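Local coordinates for protein UDP-glucose 6-dehydrogenase (Pyrobaculum islandicum, PDB 3VTF) that probably oxidises UDP-glucose to UDP-glucuronate with two molecules of NAD(+), and binds UDP-glucose in the crystal, at residues Ala91-Ala96 against Ala126-Ile131; Arg191-Gly197 against Pro215-Pro221. One frame throughout, in Å; residues are numbered along the deposited sequence.

Contact 1. Residues Ala91-Ala96 against Ala126-Ile131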
loop_
_atom_site.group_PDB
_atom_site.type_symbol
_atom_site.label_atom_id
_atom_site.label_comp_id
_atom_site.label_asym_id
_atom_site.label_seq_id
_atom_site.Cartn_x
_atom_site.Cartn_y
_atom_site.Cartn_z
ATOM N N ALA A 91 -32.430 25.001 -3.807
ATOM C CA ALA A 91 -32.173 23.521 -3.665
ATOM C C ALA A 91 -33.484 22.799 -3.775
ATOM O O ALA A 91 -33.622 21.838 -4.547
ATOM C CB ALA A 91 -31.523 23.226 -2.310
ATOM N N GLU A 92 -34.509 23.314 -3.086
ATOM C CA GLU A 92 -35.821 22.604 -3.059
ATOM C C GLU A 92 -36.460 22.476 -4.412
ATOM O O GLU A 92 -37.052 21.428 -4.763
ATOM C CB GLU A 92 -36.791 23.326 -2.113
ATOM C CG GLU A 92 -36.381 23.285 -0.653
ATOM C CD GLU A 92 -35.332 24.322 -0.223
ATOM O OE1 GLU A 92 -34.747 25.132 -1.036
ATOM O OE2 GLU A 92 -35.053 24.331 0.999
ATOM N N GLU A 93 -36.329 23.521 -5.230
ATOM C CA GLU A 93 -36.909 23.406 -6.579
ATOM C C GLU A 93 -36.108 22.419 -7.439
ATOM O O GLU A 93 -36.714 21.781 -8.302
ATOM C CB GLU A 93 -36.914 24.746 -7.300
ATOM C CG GLU A 93 -37.861 25.801 -6.701
ATOM C CD GLU A 93 -37.447 27.196 -7.181
ATOM O OE1 GLU A 93 -37.436 27.431 -8.423
ATOM O OE2 GLU A 93 -37.025 28.017 -6.337
ATOM N N ALA A 94 -34.763 22.370 -7.285
ATOM C CA ALA A 94 -33.963 21.352 -8.054
ATOM C C ALA A 94 -34.470 19.955 -7.706
ATOM O O ALA A 94 -34.759 19.119 -8.577
ATOM C CB ALA A 94 -32.496 21.457 -7.725
ATOM N N VAL A 95 -34.596 19.712 -6.406
ATOM C CA VAL A 95 -35.079 18.413 -5.931
ATOM C C VAL A 95 -36.480 18.085 -6.494
ATOM O O VAL A 95 -36.755 16.930 -6.973
ATOM C CB VAL A 95 -35.092 18.405 -4.393
ATOM C CG1 VAL A 95 -35.665 17.110 -3.885
ATOM C CG2 VAL A 95 -33.652 18.580 -3.883
ATOM N N ALA A 96 -37.406 19.053 -6.384
ATOM C CA ALA A 96 -38.835 18.720 -6.696
ATOM C C ALA A 96 -38.998 18.437 -8.165
ATOM O O ALA A 96 -39.906 17.716 -8.558
ATOM C CB ALA A 96 -39.786 19.831 -6.246
ATOM N N ALA A 126 -32.922 20.136 2.740
ATOM C CA ALA A 126 -33.483 20.688 1.501
ATOM C C ALA A 126 -34.085 19.644 0.612
ATOM O O ALA A 126 -35.133 19.868 -0.025
ATOM C CB ALA A 126 -32.464 21.541 0.727
ATOM N N VAL A 127 -33.420 18.492 0.540
ATOM C CA VAL A 127 -33.917 17.393 -0.192
ATOM C C VAL A 127 -35.264 16.977 0.386
ATOM O O VAL A 127 -36.209 16.774 -0.405
ATOM C CB VAL A 127 -32.920 16.211 -0.230
ATOM C CG1 VAL A 127 -33.597 15.012 -0.854
ATOM C CG2 VAL A 127 -31.654 16.595 -1.123
ATOM N N GLY A 128 -35.331 16.858 1.723
ATOM C CA GLY A 128 -36.620 16.469 2.375
ATOM C C GLY A 128 -37.760 17.481 2.003
ATOM O O GLY A 128 -38.837 17.113 1.644
ATOM N N ARG A 129 -37.454 18.753 2.005
ATOM C CA ARG A 129 -38.496 19.785 1.590
ATOM C C ARG A 129 -38.896 19.630 0.125
ATOM O O ARG A 129 -40.058 19.707 -0.256
ATOM C CB ARG A 129 -37.887 21.134 1.888
ATOM C CG ARG A 129 -37.892 21.416 3.390
ATOM C CD ARG A 129 -37.681 22.892 3.696
ATOM N NE ARG A 129 -36.345 23.278 3.304
ATOM C CZ ARG A 129 -35.259 23.248 4.095
ATOM N NH1 ARG A 129 -35.337 22.919 5.356
ATOM N NH2 ARG A 129 -34.084 23.606 3.612
ATOM N N GLY A 130 -37.936 19.295 -0.742
ATOM C CA GLY A 130 -38.294 19.157 -2.164
ATOM C C GLY A 130 -39.149 17.929 -2.354
ATOM O O GLY A 130 -40.088 17.921 -3.169
ATOM N N ILE A 131 -38.841 16.860 -1.604
ATOM C CA ILE A 131 -39.584 15.641 -1.712
ATOM C C ILE A 131 -41.028 15.893 -1.245
ATOM O O ILE A 131 -41.987 15.340 -1.832
ATOM C CB ILE A 131 -38.857 14.558 -0.874
ATOM C CG1 ILE A 131 -37.545 14.110 -1.600
ATOM C CG2 ILE A 131 -39.722 13.305 -0.716
ATOM C CD1 ILE A 131 -36.715 13.020 -0.828
#
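Val95 enters the helix 118-134 as a knob into the hole formed by Ala126, Val127, Gly130 and Ile131, and so packs the short helix 91-96 against its neighbour in the Rossmann-type NAD-binding domain. The axes approach to 7.6 Å and cross at -53°. With CG1 anti to the backbone N (chi1 177°), Val95 turns that methyl onto Val127 O at 3.5 Å, while its CG2 meets CG2 of Val127, the two side chains crossing at about a right angle. Gly130, with no side chain, brings its CA to 3.7 Å from Glu92 O and to 3.8 Å from Val95 CG1. At the partly exposed margin Glu92, bent at chi2, runs past Ala126, its CG near Ala126 O, to Arg129, which grips it side-on. Arg129 NE gives a bent bond of 2.8 Å to the anti lone pair of Glu92 OE2, and NH2 a second to the same oxygen, met nearly along its C-O axis. OE2 lies almost in the guanidinium plane, whereas the carboxylate plane is turned 36° from it. An alanine replacing Glu92 is likely to leave the Arg129 guanidinium without its mate and freer to swing. Beside this pair Ala91 CB closes on Ala126 CB at 3.6 Å.

Contact 2. Residues Arg191-Gly197 against Pro215-Pro221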
loop_
_atom_site.group_PDB
_atom_site.type_symbol
_atom_site.label_atom_id
_atom_site.label_comp_id
_atom_site.label_asym_id
_atom_site.label_seq_id
_atom_site.Cartn_x
_atom_site.Cartn_y
_atom_site.Cartn_z
ATOM N N ARG A 191 -14.057 1.929 -11.053
ATOM C CA ARG A 191 -15.177 1.126 -10.592
ATOM C C ARG A 191 -16.252 2.124 -10.061
ATOM O O ARG A 191 -15.948 3.291 -9.847
ATOM C CB ARG A 191 -14.830 0.107 -9.502
ATOM C CG ARG A 191 -14.538 0.646 -8.094
ATOM C CD ARG A 191 -13.259 1.509 -8.168
ATOM N NE ARG A 191 -12.643 1.571 -6.797
ATOM C CZ ARG A 191 -11.962 2.613 -6.313
ATOM N NH1 ARG A 191 -11.792 3.766 -7.019
ATOM N NH2 ARG A 191 -11.458 2.504 -5.070
ATOM N N ILE A 192 -17.496 1.676 -10.025
ATOM C CA ILE A 192 -18.620 2.445 -9.473
ATOM C C ILE A 192 -19.123 1.717 -8.259
ATOM O O ILE A 192 -19.394 0.473 -8.316
ATOM C CB ILE A 192 -19.746 2.560 -10.560
ATOM C CG1 ILE A 192 -19.286 3.526 -11.637
ATOM C CG2 ILE A 192 -21.042 3.105 -9.912
ATOM C CD1 ILE A 192 -20.162 3.447 -12.899
ATOM N N VAL A 193 -19.194 2.407 -7.104
ATOM C CA VAL A 193 -19.590 1.759 -5.888
ATOM C C VAL A 193 -20.972 2.309 -5.500
ATOM O O VAL A 193 -21.160 3.537 -5.369
ATOM C CB VAL A 193 -18.590 2.110 -4.754
ATOM C CG1 VAL A 193 -19.087 1.542 -3.415
ATOM C CG2 VAL A 193 -17.221 1.480 -5.091
ATOM N N ILE A 194 -21.933 1.417 -5.360
ATOM C CA ILE A 194 -23.293 1.795 -5.024
ATOM C C ILE A 194 -23.652 1.141 -3.703
ATOM O O ILE A 194 -23.820 -0.055 -3.635
ATOM C CB ILE A 194 -24.277 1.312 -6.114
ATOM C CG1 ILE A 194 -24.049 2.052 -7.425
ATOM C CG2 ILE A 194 -25.714 1.501 -5.678
ATOM C CD1 ILE A 194 -24.501 1.286 -8.637
ATOM N N GLY A 195 -23.774 1.930 -2.651
ATOM C CA GLY A 195 -24.231 1.396 -1.391
ATOM C C GLY A 195 -25.692 1.737 -1.225
ATOM O O GLY A 195 -26.017 2.774 -0.697
ATOM N N ALA A 196 -26.552 0.829 -1.666
ATOM C CA ALA A 196 -27.975 1.087 -1.759
ATOM C C ALA A 196 -28.682 0.770 -0.467
ATOM O O ALA A 196 -28.439 -0.254 0.127
ATOM C CB ALA A 196 -28.586 0.294 -2.896
ATOM N N GLY A 197 -29.554 1.668 -0.043
ATOM C CA GLY A 197 -30.331 1.414 1.155
ATOM C C GLY A 197 -31.441 0.388 0.829
ATOM O O GLY A 197 -31.935 -0.236 1.723
ATOM N N PRO A 215 -16.777 -1.825 -13.886
ATOM C CA PRO A 215 -17.368 -2.696 -12.858
ATOM C C PRO A 215 -18.251 -1.891 -11.836
ATOM O O PRO A 215 -17.854 -0.775 -11.431
ATOM C CB PRO A 215 -16.153 -3.358 -12.156
ATOM C CG PRO A 215 -14.956 -2.735 -12.715
ATOM C CD PRO A 215 -15.293 -1.928 -13.940
ATOM N N LYS A 216 -19.452 -2.409 -11.551
ATOM C CA LYS A 216 -20.419 -1.731 -10.636
ATOM C C LYS A 216 -20.609 -2.659 -9.469
ATOM O O LYS A 216 -20.926 -3.794 -9.664
ATOM C CB LYS A 216 -21.730 -1.531 -11.361
ATOM C CG LYS A 216 -21.559 -0.393 -12.386
ATOM C CD LYS A 216 -22.171 -0.721 -13.759
ATOM C CE LYS A 216 -21.923 0.481 -14.725
ATOM N NZ LYS A 216 -22.541 0.187 -16.094
ATOM N N LEU A 217 -20.287 -2.224 -8.275
ATOM C CA LEU A 217 -20.381 -3.060 -7.115
ATOM C C LEU A 217 -21.464 -2.567 -6.185
ATOM O O LEU A 217 -21.364 -1.451 -5.612
ATOM C CB LEU A 217 -19.053 -3.077 -6.321
ATOM C CG LEU A 217 -17.874 -3.837 -6.952
ATOM C CD1 LEU A 217 -17.496 -3.285 -8.305
ATOM C CD2 LEU A 217 -16.647 -3.619 -6.050
ATOM N N VAL A 218 -22.461 -3.402 -5.941
ATOM C CA VAL A 218 -23.567 -2.997 -5.128
ATOM C C VAL A 218 -23.317 -3.576 -3.742
ATOM O O VAL A 218 -22.973 -4.766 -3.601
ATOM C CB VAL A 218 -24.922 -3.570 -5.703
ATOM C CG1 VAL A 218 -26.066 -3.385 -4.684
ATOM C CG2 VAL A 218 -25.211 -2.911 -7.069
ATOM N N MET A 219 -23.426 -2.782 -2.703
ATOM C CA MET A 219 -23.077 -3.235 -1.355
ATOM C C MET A 219 -23.875 -2.427 -0.339
ATOM O O MET A 219 -24.645 -1.606 -0.726
ATOM C CB MET A 219 -21.569 -3.110 -1.108
ATOM C CG MET A 219 -21.042 -1.695 -1.159
ATOM S SD MET A 219 -19.237 -1.584 -1.050
ATOM C CE MET A 219 -18.699 -2.395 -2.532
ATOM N N LYS A 220 -23.719 -2.674 0.949
ATOM C CA LYS A 220 -24.404 -1.857 1.957
ATOM C C LYS A 220 -23.915 -0.407 1.980
ATOM O O LYS A 220 -22.772 -0.144 1.664
ATOM C CB LYS A 220 -24.205 -2.443 3.342
ATOM C CG LYS A 220 -24.441 -3.933 3.471
ATOM C CD LYS A 220 -24.323 -4.345 4.926
ATOM C CE LYS A 220 -24.782 -5.766 5.170
ATOM N NZ LYS A 220 -24.421 -6.157 6.555
ATOM N N PRO A 221 -24.760 0.525 2.415
ATOM C CA PRO A 221 -24.367 1.929 2.443
ATOM C C PRO A 221 -23.128 2.139 3.327
ATOM O O PRO A 221 -22.259 2.889 2.952
ATOM C CB PRO A 221 -25.599 2.611 3.028
ATOM C CG PRO A 221 -26.720 1.802 2.502
ATOM C CD PRO A 221 -26.212 0.386 2.616
#
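Met219 places its CG between the backbone N and the carbonyl carbon (chi1 63°) and, extended at chi2, bends at chi3, bringing SD to 3.9 Å from Val193 CG1, the methyl that Val193 holds anti to its own N (chi1 174°). The pair cross obliquely on one face of two parallel strands, 192-196 and 216-219, joined through helix 199-208 as a beta-alpha-beta unit at the end of the larger sheet; helix 221-251 lies against this face at Ala224. On the other face Ile192 and Lys216 run side by side, CD1 against CE at 3.9 Å, and the ammonium of Lys216 goes on to the carbonyls of Tyr209 and Val212. Between the strands, Ile192 N donates to Pro215 O at 2.8 Å and Ile192 O accepts from Leu217 N, both nearly straight. Ile194 N donates to Leu217 O and Ile194 O accepts from Met219 N, the latter bond more bent. Arg191 NE hydrogen-bonds Ala262 O of the second subunit, and its guanidinium makes a cation-pi contact with Phe176, a UDP-glucose-binding residue, so the residue just ahead of the strand borders both interface and substrate pocket. Farther on, Ala196 N makes a weak bond to Met219 O, and the Pro221 ring presses CG to 3.4 Å from Gly195 O.

The two contacts illustrate how one alpha/beta domain is assembled in different ways. Contact 1 joins two helices packed beside the strands 23-27 and 100-103, with a buried apolar centre and a charged pair at its margin. Contact 2 instead builds the sheet itself, pairing its last two strands through main-chain bonds, with side chains filling in on both faces. Each is partly buried, but their outer neighbours differ: no other chain of the assembly touches segments 91-96 and 126-131, whereas the strand pair meets the second subunit and at its Arg191 end lies near bound UDP-glucose. They share no element; their centres are about 24 Å apart, and contact 1 closes along the chain before contact 2 opens.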